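Gram-negative insecticidal protein (Chromobacterium piscinae, PDB 6FBM) is an insecticidal toxin of the MACPF and beta-tripod families that probably acts by forming pores in target membranes. Local coordinates at residues T58-R61 with S62-V65; S134-G137 with A138-R142; L145-D148 with F149-L153. All coordinates share one frame; numbering follows the deposited sequence.

Contact 1: residues T58-R61 with S62-V65; sequences TFPR and SMHV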
ATOM      1  N   THR A  58      -8.205   1.814  22.267  1.00 14.56           N
ATOM      2  CA  THR A  58      -8.097   2.599  23.477  1.00 14.07           C
ATOM      3  C   THR A  58      -9.185   3.654  23.526  1.00 13.93           C
ATOM      4  O   THR A  58      -9.707   4.068  22.497  1.00 14.40           O
ATOM      5  CB  THR A  58      -6.726   3.270  23.594  1.00 13.45           C
ATOM      6  OG1 THR A  58      -6.480   4.047  22.441  1.00 12.42           O
ATOM      7  CG2 THR A  58      -5.626   2.209  23.753  1.00 13.67           C
ATOM      8  N   PHE A  59      -9.521   4.082  24.730  1.00 14.26           N
ATOM      9  CA  PHE A  59     -10.560   5.094  24.953  1.00 14.56           C
ATOM     10  C   PHE A  59     -10.372   5.612  26.371  1.00 14.30           C
ATOM     11  O   PHE A  59      -9.691   4.970  27.156  1.00 13.35           O
ATOM     12  CB  PHE A  59     -11.958   4.502  24.774  1.00 14.44           C
ATOM     13  CG  PHE A  59     -12.220   3.338  25.661  1.00 14.84           C
ATOM     14  CD1 PHE A  59     -11.802   2.070  25.310  1.00 15.26           C
ATOM     15  CD2 PHE A  59     -12.878   3.509  26.863  1.00 15.93           C
ATOM     16  CE1 PHE A  59     -12.029   0.988  26.144  1.00 16.44           C
ATOM     17  CE2 PHE A  59     -13.111   2.425  27.718  1.00 16.04           C
ATOM     18  CZ  PHE A  59     -12.684   1.159  27.357  1.00 16.17           C
ATOM     19  N   PRO A  60     -10.951   6.778  26.698  1.00 14.88           N
ATOM     20  CA  PRO A  60     -10.796   7.294  28.053  1.00 15.36           C
ATOM     21  C   PRO A  60     -11.435   6.403  29.122  1.00 16.98           C
ATOM     22  O   PRO A  60     -12.542   5.913  28.936  1.00 17.60           O
ATOM     23  CB  PRO A  60     -11.493   8.653  27.984  1.00 14.83           C
ATOM     24  CG  PRO A  60     -11.365   9.028  26.530  1.00 14.63           C
ATOM     25  CD  PRO A  60     -11.674   7.744  25.850  1.00 14.78           C
ATOM     26  N   ARG A  61     -10.701   6.172  30.212  1.00 19.09           N
ATOM     27  CA  ARG A  61     -11.183   5.412  31.379  1.00 21.23           C
ATOM     28  C   ARG A  61     -12.528   5.888  31.888  1.00 18.51           C
ATOM     29  O   ARG A  61     -13.311   5.072  32.343  1.00 16.69           O
ATOM     30  CB  ARG A  61     -10.196   5.498  32.543  1.00 26.11           C
ATOM     31  CG  ARG A  61      -9.379   4.234  32.720  1.00 32.50           C
ATOM     32  CD  ARG A  61      -8.219   4.468  33.699  1.00 37.71           C
ATOM     33  NE  ARG A  61      -7.096   3.611  33.320  1.00 43.11           N
ATOM     34  CZ  ARG A  61      -7.055   2.279  33.459  1.00 48.97           C
ATOM     35  NH1 ARG A  61      -8.026   1.618  34.103  1.00 48.96           N
ATOM     36  NH2 ARG A  61      -5.969   1.613  33.038  1.00 50.06           N
ATOM     37  N   SER A  62     -12.779   7.185  31.796  1.00 16.41           N
ATOM     38  CA  SER A  62     -14.047   7.729  32.222  1.00 15.74           C
ATOM     39  C   SER A  62     -15.245   7.301  31.382  1.00 14.71           C
ATOM     40  O   SER A  62     -16.385   7.477  31.827  1.00 14.55           O
ATOM     41  CB  SER A  62     -13.980   9.274  32.258  1.00 16.36           C
ATOM     42  OG  SER A  62     -13.552   9.806  30.994  1.00 17.44           O
ATOM     43  N   MET A  63     -15.027   6.743  30.181  1.00 13.87           N
ATOM     44  CA  MET A  63     -16.144   6.253  29.373  1.00 13.44           C
ATOM     45  C   MET A  63     -16.257   4.784  29.583  1.00 13.81           C
ATOM     46  O   MET A  63     -15.284   4.130  30.003  1.00 14.69           O
ATOM     47  CB  MET A  63     -15.943   6.537  27.893  1.00 12.43           C
ATOM     48  CG  MET A  63     -15.650   7.993  27.590  1.00 11.80           C
ATOM     49  SD  MET A  63     -15.597   8.297  25.809  1.00 11.19           S
ATOM     50  CE  MET A  63     -15.067  10.026  25.795  1.00 11.57           C
ATOM     51  N   HIS A  64     -17.451   4.270  29.318  1.00 13.97           N
ATOM     52  CA  HIS A  64     -17.716   2.846  29.390  1.00 14.91           C
ATOM     53  C   HIS A  64     -18.058   2.363  27.987  1.00 15.10           C
ATOM     54  O   HIS A  64     -18.794   3.026  27.250  1.00 14.34           O
ATOM     55  CB  HIS A  64     -18.892   2.563  30.315  1.00 15.46           C
ATOM     56  CG  HIS A  64     -18.530   2.556  31.768  1.00 16.53           C
ATOM     57  ND1 HIS A  64     -19.348   2.004  32.737  1.00 18.28           N
ATOM     58  CD2 HIS A  64     -17.444   3.025  32.427  1.00 16.75           C
ATOM     59  CE1 HIS A  64     -18.780   2.149  33.924  1.00 18.42           C
ATOM     60  NE2 HIS A  64     -17.633   2.779  33.764  1.00 17.84           N
ATOM     61  N   VAL A  65     -17.553   1.178  27.665  1.00 15.24           N
ATOM     62  CA  VAL A  65     -17.797   0.564  26.392  1.00 15.84           C
ATOM     63  C   VAL A  65     -18.480  -0.748  26.637  1.00 16.88           C
ATOM     64  O   VAL A  65     -18.012  -1.557  27.444  1.00 19.32           O
ATOM     65  CB  VAL A  65     -16.478   0.332  25.634  1.00 15.05           C
ATOM     66  CG1 VAL A  65     -16.724  -0.426  24.345  1.00 14.56           C
ATOM     67  CG2 VAL A  65     -15.791   1.671  25.353  1.00 15.68           C
TER
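F59, the first residue of 58-61 to meet 62-65, lays one ring face against V65. The methyl CG2 of V65 sits almost on the ring normal, 3.6 Å from the centroid of the F59 ring and 8° off the perpendicular, a well-centred CH-pi contact. The F59 side chain reaches this place by setting CG between its backbone N and carbonyl carbon (chi1 57°). At the ring's edge, in its plane, lies the M63 carbonyl, with O 3.6 Å from CE2 of F59; I50 of strand 47-52 also packs on this phenylalanine. P60 comes next: its O accepts the backbone N of M63 at 2.9 Å, and its ring carbon CG meets the extended M63 side chain at the methyl CE, 3.9 Å away. R61 turns its side chain outward and makes a weak, long ion pair with D48. Across the bend, S62 OG passes 3.8 Å from P60 CB but is hydrogen-bonded to the carbonyl of F43. The P60 O to M63 N bond closes a type I beta turn over P60-R61-S62-M63, which links strand 55-60 of a two-stranded antiparallel sheet to strand 64-78 of the large MACPF sheet.

Contact 2: residues S134-G137 with A138-R142; sequences SLPG and AATLR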
ATOM      1  N   SER A 134     -20.711   5.092  26.559  1.00 14.43           N
ATOM      2  CA  SER A 134     -21.547   5.887  27.452  1.00 15.20           C
ATOM      3  C   SER A 134     -20.679   6.663  28.417  1.00 14.23           C
ATOM      4  O   SER A 134     -19.584   6.241  28.761  1.00 14.52           O
ATOM      5  CB  SER A 134     -22.528   4.999  28.199  1.00 16.23           C
ATOM      6  OG  SER A 134     -21.830   4.010  28.938  1.00 19.38           O
ATOM      7  N   LEU A 135     -21.178   7.835  28.779  1.00 13.86           N
ATOM      8  CA  LEU A 135     -20.515   8.735  29.705  1.00 13.86           C
ATOM      9  C   LEU A 135     -21.099   8.595  31.111  1.00 13.71           C
ATOM     10  O   LEU A 135     -22.176   8.003  31.296  1.00 13.83           O
ATOM     11  CB  LEU A 135     -20.723  10.178  29.250  1.00 13.22           C
ATOM     12  CG  LEU A 135     -20.144  10.523  27.877  1.00 12.94           C
ATOM     13  CD1 LEU A 135     -20.337  12.000  27.609  1.00 13.06           C
ATOM     14  CD2 LEU A 135     -18.665  10.182  27.789  1.00 12.98           C
ATOM     15  N   PRO A 136     -20.404   9.171  32.107  1.00 13.68           N
ATOM     16  CA  PRO A 136     -20.994   9.352  33.416  1.00 13.67           C
ATOM     17  C   PRO A 136     -22.250  10.237  33.384  1.00 13.02           C
ATOM     18  O   PRO A 136     -22.532  10.942  32.393  1.00 12.82           O
ATOM     19  CB  PRO A 136     -19.881  10.078  34.187  1.00 13.94           C
ATOM     20  CG  PRO A 136     -18.637   9.666  33.545  1.00 14.00           C
ATOM     21  CD  PRO A 136     -19.029   9.698  32.090  1.00 14.09           C
ATOM     22  N   GLY A 137     -22.975  10.199  34.494  1.00 12.53           N
ATOM     23  CA  GLY A 137     -24.153  11.040  34.704  1.00 12.22           C
ATOM     24  C   GLY A 137     -23.757  12.484  34.838  1.00 11.55           C
ATOM     25  O   GLY A 137     -22.591  12.782  35.100  1.00 11.32           O
ATOM     26  N   ALA A 138     -24.723  13.364  34.661  1.00 12.04           N
ATOM     27  CA  ALA A 138     -24.533  14.819  34.784  1.00 13.56           C
ATOM     28  C   ALA A 138     -23.721  15.237  35.981  1.00 14.06           C
ATOM     29  O   ALA A 138     -22.836  16.082  35.880  1.00 13.67           O
ATOM     30  CB  ALA A 138     -25.874  15.543  34.834  1.00 13.93           C
ATOM     31  N   ALA A 139     -24.038  14.640  37.115  1.00 15.20           N
ATOM     32  CA  ALA A 139     -23.394  15.029  38.363  1.00 16.60           C
ATOM     33  C   ALA A 139     -21.910  14.683  38.428  1.00 17.17           C
ATOM     34  O   ALA A 139     -21.149  15.374  39.077  1.00 19.52           O
ATOM     35  CB  ALA A 139     -24.152  14.454  39.550  1.00 17.07           C
ATOM     36  N   THR A 140     -21.495  13.625  37.753  1.00 17.97           N
ATOM     37  CA  THR A 140     -20.072  13.277  37.679  1.00 17.59           C
ATOM     38  C   THR A 140     -19.364  14.194  36.690  1.00 17.82           C
ATOM     39  O   THR A 140     -18.239  14.656  36.940  1.00 17.95           O
ATOM     40  CB  THR A 140     -19.915  11.816  37.244  1.00 18.00           C
ATOM     41  OG1 THR A 140     -20.539  10.959  38.192  1.00 16.25           O
ATOM     42  CG2 THR A 140     -18.426  11.433  37.097  1.00 18.23           C
ATOM     43  N   LEU A 141     -20.025  14.446  35.565  1.00 18.38           N
ATOM     44  CA  LEU A 141     -19.466  15.289  34.508  1.00 20.14           C
ATOM     45  C   LEU A 141     -19.301  16.740  34.920  1.00 22.28           C
ATOM     46  O   LEU A 141     -18.459  17.456  34.368  1.00 23.68           O
ATOM     47  CB  LEU A 141     -20.333  15.218  33.239  1.00 20.87           C
ATOM     48  CG  LEU A 141     -20.328  13.877  32.473  1.00 20.90           C
ATOM     49  CD1 LEU A 141     -21.494  13.842  31.490  1.00 20.69           C
ATOM     50  CD2 LEU A 141     -18.983  13.682  31.776  1.00 20.64           C
ATOM     51  N   ARG A 142     -20.084  17.175  35.902  1.00 26.09           N
ATOM     52  CA  ARG A 142     -19.999  18.539  36.433  1.00 26.25           C
ATOM     53  C   ARG A 142     -18.599  18.929  36.827  1.00 25.63           C
ATOM     54  O   ARG A 142     -18.214  20.079  36.627  1.00 28.34           O
ATOM     55  CB  ARG A 142     -20.930  18.703  37.636  1.00 30.07           C
ATOM     56  CG  ARG A 142     -21.381  20.142  37.904  1.00 32.28           C
ATOM     57  CD  ARG A 142     -22.888  20.210  38.084  1.00 32.79           C
ATOM     58  NE  ARG A 142     -23.334  19.305  39.145  1.00 34.86           N
ATOM     59  CZ  ARG A 142     -24.550  18.750  39.249  1.00 36.31           C
ATOM     60  NH1 ARG A 142     -25.505  18.988  38.350  1.00 37.17           N
ATOM     61  NH2 ARG A 142     -24.811  17.932  40.271  1.00 34.35           N
TER
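The first turn of a short helix, 138-141, begins here, a three-residue loop after strand 120-134 of the central MACPF sheet, with G137 at the N-cap position. G137 has no side chain to cap with, and its part in the helix start is played by its carbonyl. G137 O accepts two backbone N-H groups: L141 N at 3.1 Å, in a nearly straight bond of 166°, and T140 N at 3.0 Å, more bent at 131° and approaching from above the carbonyl plane. One oxygen thus joins the i+4 and i+3 amides.

The proline just before the N-cap packs against this turn with two parts of its ring. P136 CB meets the branched end of T140, lying 3.5 Å from T140 CB and equally close to the methyl CG2. That methyl stands opposite the backbone N about the first torsion of T140, which holds it over the proline. P136 CD touches L141, whose CD2 lies 4.0 Å away, and the two side chains cross at about a right angle. The L141 side chain bends back over the start of the helix: with CG beside its own backbone N (chi1 -69°), its methyl CD1 approaches P136 O to 3.2 Å. The same methyl lies 4.4 Å from L135 CB, a looser apolar contact. L141 is buried against F41 and Y171; L135, partly exposed, packs on F43, M63 and S173, while T140 and A139 lie on the exposed side. The whole is a strand-to-helix connection in which a Pro-Gly pair leads into a helical N-terminus, with the proline ring packed on T140 and L141 of the first turn.

Contact 3: residues L145-D148 with F149-L153; sequences LRRD and FRDDL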
ATOM      1  N   LEU A 145     -15.854  19.592  33.288  1.00 21.90           N
ATOM      2  CA  LEU A 145     -16.180  20.541  32.245  1.00 23.08           C
ATOM      3  C   LEU A 145     -14.926  21.240  31.783  1.00 25.51           C
ATOM      4  O   LEU A 145     -14.016  21.486  32.584  1.00 25.05           O
ATOM      5  CB  LEU A 145     -17.171  21.586  32.765  1.00 23.60           C
ATOM      6  CG  LEU A 145     -18.487  21.073  33.333  1.00 23.38           C
ATOM      7  CD1 LEU A 145     -19.343  22.261  33.722  1.00 22.56           C
ATOM      8  CD2 LEU A 145     -19.223  20.190  32.340  1.00 23.94           C
ATOM      9  N   ARG A 146     -14.865  21.549  30.491  1.00 28.30           N
ATOM     10  CA  ARG A 146     -13.771  22.362  29.968  1.00 32.24           C
ATOM     11  C   ARG A 146     -13.999  23.769  30.485  1.00 31.62           C
ATOM     12  O   ARG A 146     -15.124  24.155  30.797  1.00 30.14           O
ATOM     13  CB  ARG A 146     -13.719  22.361  28.440  1.00 36.64           C
ATOM     14  CG  ARG A 146     -13.442  20.993  27.844  1.00 40.70           C
ATOM     15  CD  ARG A 146     -12.501  20.964  26.680  1.00 46.24           C
ATOM     16  NE  ARG A 146     -11.121  21.250  27.078  1.00 51.38           N
ATOM     17  CZ  ARG A 146     -10.186  20.331  27.344  1.00 53.35           C
ATOM     18  NH1 ARG A 146     -10.437  19.020  27.270  1.00 52.89           N
ATOM     19  NH2 ARG A 146      -8.963  20.732  27.687  1.00 52.31           N
ATOM     20  N   ARG A 147     -12.912  24.526  30.554  1.00 34.26           N
ATOM     21  CA  ARG A 147     -12.900  25.826  31.221  1.00 36.97           C
ATOM     22  C   ARG A 147     -13.952  26.786  30.639  1.00 36.81           C
ATOM     23  O   ARG A 147     -14.842  27.214  31.367  1.00 33.28           O
ATOM     24  CB  ARG A 147     -11.476  26.420  31.207  1.00 39.43           C
ATOM     25  CG  ARG A 147     -11.232  27.660  32.084  1.00 42.83           C
ATOM     26  CD  ARG A 147     -11.014  28.940  31.275  1.00 47.06           C
ATOM     27  NE  ARG A 147      -9.821  28.874  30.394  1.00 52.07           N
ATOM     28  CZ  ARG A 147      -9.817  28.839  29.045  1.00 55.58           C
ATOM     29  NH1 ARG A 147     -10.949  28.868  28.320  1.00 56.89           N
ATOM     30  NH2 ARG A 147      -8.651  28.767  28.409  1.00 53.69           N
ATOM     31  N   ASP A 148     -13.884  27.096  29.340  1.00 40.31           N
ATOM     32  CA  ASP A 148     -14.790  28.125  28.797  1.00 42.01           C
ATOM     33  C   ASP A 148     -16.268  27.691  28.786  1.00 40.30           C
ATOM     34  O   ASP A 148     -17.159  28.526  28.976  1.00 40.03           O
ATOM     35  CB  ASP A 148     -14.342  28.773  27.458  1.00 47.12           C
ATOM     36  CG  ASP A 148     -13.640  27.806  26.491  1.00 55.13           C
ATOM     37  OD1 ASP A 148     -13.994  26.606  26.440  1.00 58.00           O
ATOM     38  OD2 ASP A 148     -12.718  28.269  25.785  1.00 61.46           O
ATOM     39  N   PHE A 149     -16.526  26.391  28.621  1.00 38.71           N
ATOM     40  CA  PHE A 149     -17.880  25.888  28.728  1.00 36.49           C
ATOM     41  C   PHE A 149     -18.388  26.058  30.158  1.00 36.84           C
ATOM     42  O   PHE A 149     -19.485  26.578  30.347  1.00 37.25           O
ATOM     43  CB  PHE A 149     -17.993  24.439  28.244  1.00 34.44           C
ATOM     44  CG  PHE A 149     -19.364  23.833  28.434  1.00 32.39           C
ATOM     45  CD1 PHE A 149     -20.486  24.465  27.932  1.00 32.15           C
ATOM     46  CD2 PHE A 149     -19.519  22.629  29.100  1.00 30.77           C
ATOM     47  CE1 PHE A 149     -21.741  23.915  28.102  1.00 32.87           C
ATOM     48  CE2 PHE A 149     -20.770  22.065  29.264  1.00 31.58           C
ATOM     49  CZ  PHE A 149     -21.879  22.706  28.767  1.00 32.04           C
ATOM     50  N   ARG A 150     -17.593  25.656  31.154  1.00 36.18           N
ATOM     51  CA  ARG A 150     -17.963  25.888  32.557  1.00 37.90           C
ATOM     52  C   ARG A 150     -18.298  27.359  32.827  1.00 37.89           C
ATOM     53  O   ARG A 150     -19.301  27.651  33.490  1.00 36.79           O
ATOM     54  CB  ARG A 150     -16.870  25.424  33.540  1.00 40.20           C
ATOM     55  CG  ARG A 150     -17.189  25.708  35.017  1.00 42.97           C
ATOM     56  CD  ARG A 150     -16.059  25.415  35.992  1.00 46.29           C
ATOM     57  NE  ARG A 150     -15.702  24.000  35.963  1.00 49.26           N
ATOM     58  CZ  ARG A 150     -16.442  22.998  36.468  1.00 52.68           C
ATOM     59  NH1 ARG A 150     -17.628  23.226  37.087  1.00 48.28           N
ATOM     60  NH2 ARG A 150     -15.991  21.741  36.340  1.00 52.38           N
ATOM     61  N   ASP A 151     -17.462  28.275  32.323  1.00 37.01           N
ATOM     62  CA  ASP A 151     -17.659  29.702  32.575  1.00 39.84           C
ATOM     63  C   ASP A 151     -18.978  30.157  31.949  1.00 39.58           C
ATOM     64  O   ASP A 151     -19.825  30.707  32.662  1.00 38.43           O
ATOM     65  CB  ASP A 151     -16.457  30.548  32.121  1.00 38.98           C
ATOM     66  CG  ASP A 151     -15.207  30.344  33.040  1.00 41.87           C
ATOM     67  OD1 ASP A 151     -15.311  29.745  34.140  1.00 39.88           O
ATOM     68  OD2 ASP A 151     -14.081  30.768  32.680  1.00 45.29           O
ATOM     69  N   ASP A 152     -19.172  29.854  30.663  1.00 37.64           N
ATOM     70  CA  ASP A 152     -20.397  30.250  29.955  1.00 37.78           C
ATOM     71  C   ASP A 152     -21.639  29.623  30.555  1.00 36.72           C
ATOM     72  O   ASP A 152     -22.625  30.322  30.810  1.00 36.87           O
ATOM     73  CB  ASP A 152     -20.322  29.907  28.454  1.00 39.15           C
ATOM     74  CG  ASP A 152     -19.345  30.779  27.703  1.00 38.63           C
ATOM     75  OD1 ASP A 152     -19.011  31.848  28.228  1.00 40.81           O
ATOM     76  OD2 ASP A 152     -18.905  30.407  26.596  1.00 38.20           O
ATOM     77  N   LEU A 153     -21.575  28.316  30.788  1.00 35.51           N
ATOM     78  CA  LEU A 153     -22.688  27.557  31.359  1.00 34.96           C
ATOM     79  C   LEU A 153     -23.169  28.162  32.672  1.00 35.94           C
ATOM     80  O   LEU A 153     -24.365  28.303  32.874  1.00 35.33           O
ATOM     81  CB  LEU A 153     -22.272  26.102  31.570  1.00 34.66           C
ATOM     82  CG  LEU A 153     -23.243  25.156  32.258  1.00 35.10           C
ATOM     83  CD1 LEU A 153     -24.492  24.933  31.416  1.00 35.80           C
ATOM     84  CD2 LEU A 153     -22.543  23.836  32.521  1.00 36.12           C
TER
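D148 O accepts the backbone N of D152 at 2.9 Å, in a nearly straight bond of 171°, and two further i to i+4 backbone bonds precede it: R150 N to R146 O at 2.9 Å and D151 N to R147 O at 3.0 Å. R146 stands at the N-cap position, and its carbonyl opens this run of bonds through the first turns of helix 147-154.

Ahead of the cap, L145 folds back along the helix and supplies most of the side-chain packing. Its two methyls and its CB take different neighbours. CD2 meets the F149 ring obliquely, 3.9 Å from F149 CE2; CD1 touches L153 CD2 at 3.8 Å, the two leucines crossing at about a right angle; and CB lies over one face of the R150 guanidinium, 3.8 Å from NH2. The arginine chain leaves the helix extended, with CG opposite the backbone N (chi1 177°), and bends at chi3, which brings its flat end round against L145. R150 NH2 is hydrogen-bonded to the carbonyl of R142, so the group is fixed by a polar bond as well as by the leucine against its face. F149 also meets the ring of Y167, whose hydroxyl is hydrogen-bonded to D152 OD2.

The outer side is charged. R147 NH1 and D148 OD2 form a salt bridge at 3.1 Å, its hydrogen bond weak, and R147 CD passes 3.8 Å from D151 OD2. The arrangement is that of the N-terminus of an amphipathic helix, with F149 and L153 on the buried side and L145, just before the N-cap, packed against both.

The three contacts follow one another along the chain and lie together at one end of the MACPF part of the molecule, each some 40 Å from the chain's centre. Contacts 1 and 2 have centres 13 Å apart and meet directly: H64 O and S134 N probably share a hydrogen bond at 2.9 Å, where strand 64-78 pairs antiparallel with strand 120-134, and M63 CG packs 3.7 Å from L135 CD2. Contacts 2 and 3, with centres 15 Å apart, are joined by the probable hydrogen bond of R150 NH2 to R142 O (2.8 Å), which ties helix 147-154 to the chain around the end of helix 138-141. Contacts 1 and 3 do not touch, their nearest atoms being about 10 Å apart.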